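PDB 3EZF: ParA from Salmonella enterica subsp. enterica serovar Newport str. SL317, which probably binds and hydrolyses ATP to partition low-copy plasmids into daughter cells and, in its ADP-bound form, binds DNA to regulate transcription. Local coordinates for residues 217-222 with 259-264. Numbering follows the deposited sequence.
Sequences SQWREL and LDPFLL. Unlike the reference sequence in segment 217-222: R220 (reference Glu), E221 (reference Asp).
W219, in the first turn of helix 219-226, packs against P261 and F262, which open helix 261-267, and so joins two helices of the P-loop NTPase fold of ParA. Both belong to connections of the parallel sheet, helix 219-226 in the one from strand 203-206 to 250-254 and helix 261-267 in the one from 250-254 to 272-277. No hydrogen bond crosses the contact.

The aliphatic part centres on P261. CB of P261 lies 3.3 Å from CG of W219, and CD1 of W219 is almost as near. The pyrrolidine therefore meets the root of the tryptophan and the five-membered ring, approaching obliquely. Proline suits the first turn of a helix, where its missing N-H costs no backbone bond; the first i to i+4 bond here runs from L264 N to the carbonyl of D260, in the N-cap position.

The aromatic part is an offset edge-to-face pair. F262 turns its edge toward the six-membered ring of W219, with centroids 5.7 Å apart and planes at 85°. In W219 the indole is carried over to the other helix by a chi1 of -170°, which sets CG opposite the backbone N. Such a broad ring can meet proline at one end and phenylalanine at the other, and M181 and L182 of helix 177-182 also touch it. Phenylalanine suits its place because the flat ring can present an edge to the indole while also packing on A178 of that helix and on A216 of helix 212-216.

The one polar atom of the indole, NE1, donates to the carbonyl of Q232, so this buried N-H is satisfied. At the phenylalanine edge, CE2 of F262 is 3.8 Å from CE3 of W219, which lies near the plane of the phenyl ring.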
# COMPACT_ATOMS: atom_id res chain seq x y z
N SER A 217 -11.55 1.35 -12.40
CA SER A 217 -12.20 2.65 -12.51
C SER A 217 -13.20 2.75 -13.64
O SER A 217 -13.92 3.74 -13.74
CB SER A 217 -11.15 3.74 -12.71
OG SER A 217 -10.17 3.70 -11.68
N GLN A 218 -13.27 1.71 -14.47
CA GLN A 218 -14.16 1.71 -15.61
C GLN A 218 -14.75 0.33 -15.82
O GLN A 218 -15.26 -0.00 -16.89
CB GLN A 218 -13.34 2.15 -16.82
CG GLN A 218 -14.10 2.29 -18.12
CD GLN A 218 -13.21 2.88 -19.20
OE1 GLN A 218 -12.03 2.52 -19.33
NE2 GLN A 218 -13.78 3.80 -19.99
N TRP A 219 -14.70 -0.48 -14.76
CA TRP A 219 -15.20 -1.84 -14.79
C TRP A 219 -16.58 -2.06 -15.42
O TRP A 219 -16.68 -2.75 -16.44
CB TRP A 219 -15.17 -2.46 -13.38
CG TRP A 219 -15.46 -3.95 -13.39
CD1 TRP A 219 -16.61 -4.56 -12.99
CD2 TRP A 219 -14.60 -4.99 -13.88
NE1 TRP A 219 -16.53 -5.91 -13.20
CE2 TRP A 219 -15.30 -6.21 -13.73
CE3 TRP A 219 -13.30 -5.02 -14.41
CZ2 TRP A 219 -14.76 -7.44 -14.12
CZ3 TRP A 219 -12.76 -6.24 -14.80
CH2 TRP A 219 -13.49 -7.44 -14.64
N ARG A 220 -17.63 -1.48 -14.84
CA ARG A 220 -18.99 -1.70 -15.39
C ARG A 220 -19.08 -1.45 -16.87
O ARG A 220 -19.56 -2.26 -17.65
CB ARG A 220 -20.04 -0.83 -14.69
CG ARG A 220 -21.44 -1.11 -15.23
CD ARG A 220 -22.55 -0.73 -14.27
NE ARG A 220 -22.97 0.66 -14.39
CZ ARG A 220 -23.56 1.19 -15.47
NH1 ARG A 220 -23.79 0.45 -16.54
NH2 ARG A 220 -23.92 2.48 -15.46
N GLU A 221 -18.62 -0.28 -17.24
CA GLU A 221 -18.55 0.19 -18.60
C GLU A 221 -17.97 -0.93 -19.55
O GLU A 221 -18.56 -1.30 -20.60
CB GLU A 221 -17.63 1.44 -18.54
CG GLU A 221 -18.31 2.91 -18.21
CD GLU A 221 -18.48 3.28 -16.61
OE1 GLU A 221 -18.66 2.54 -15.55
OE2 GLU A 221 -18.48 4.50 -16.46
N LEU A 222 -16.78 -1.42 -19.19
CA LEU A 222 -16.07 -2.47 -19.95
C LEU A 222 -16.82 -3.80 -19.98
O LEU A 222 -16.78 -4.52 -20.97
CB LEU A 222 -14.68 -2.74 -19.36
CG LEU A 222 -13.63 -1.67 -19.62
CD1 LEU A 222 -12.39 -1.93 -18.78
CD2 LEU A 222 -13.29 -1.67 -21.10
N LEU A 259 -10.96 -0.53 -3.63
CA LEU A 259 -11.39 -1.23 -4.84
C LEU A 259 -12.78 -1.82 -4.62
O LEU A 259 -13.12 -2.23 -3.50
CB LEU A 259 -10.41 -2.37 -5.17
CG LEU A 259 -9.66 -2.31 -6.51
CD1 LEU A 259 -10.68 -2.32 -7.63
CD2 LEU A 259 -8.78 -1.08 -6.59
N ASP A 260 -13.60 -1.84 -5.65
CA ASP A 260 -14.92 -2.41 -5.47
C ASP A 260 -15.15 -3.49 -6.49
O ASP A 260 -15.22 -4.66 -6.14
CB ASP A 260 -16.02 -1.34 -5.59
CG ASP A 260 -16.75 -1.10 -4.27
OD1 ASP A 260 -17.90 -0.60 -4.32
OD2 ASP A 260 -16.18 -1.40 -3.18
N PRO A 261 -15.24 -3.14 -7.78
CA PRO A 261 -15.48 -4.25 -8.70
C PRO A 261 -14.61 -5.47 -8.42
O PRO A 261 -15.08 -6.59 -8.51
CB PRO A 261 -15.24 -3.63 -10.07
CG PRO A 261 -14.35 -2.44 -9.77
CD PRO A 261 -14.91 -1.90 -8.51
N PHE A 262 -13.35 -5.28 -8.05
CA PHE A 262 -12.50 -6.43 -7.76
C PHE A 262 -12.87 -7.04 -6.42
O PHE A 262 -13.01 -8.26 -6.32
CB PHE A 262 -11.01 -6.03 -7.77
CG PHE A 262 -10.50 -5.61 -9.14
CD1 PHE A 262 -9.22 -5.09 -9.29
CD2 PHE A 262 -11.31 -5.71 -10.27
CE1 PHE A 262 -8.75 -4.69 -10.54
CE2 PHE A 262 -10.85 -5.32 -11.52
CZ PHE A 262 -9.57 -4.80 -11.65
N LEU A 263 -13.03 -6.20 -5.39
CA LEU A 263 -13.41 -6.65 -4.05
C LEU A 263 -14.73 -7.42 -4.14
O LEU A 263 -14.85 -8.54 -3.64
CB LEU A 263 -13.62 -5.45 -3.13
CG LEU A 263 -13.23 -5.53 -1.65
CD1 LEU A 263 -13.75 -6.80 -1.02
CD2 LEU A 263 -11.72 -5.48 -1.56
N LEU A 264 -15.72 -6.79 -4.77
CA LEU A 264 -17.05 -7.35 -4.96
C LEU A 264 -16.98 -8.71 -5.68
O LEU A 264 -17.63 -9.67 -5.27
CB LEU A 264 -17.92 -6.38 -5.77
CG LEU A 264 -18.68 -5.20 -5.12
CD1 LEU A 264 -19.93 -5.70 -4.47
CD2 LEU A 264 -17.82 -4.48 -4.12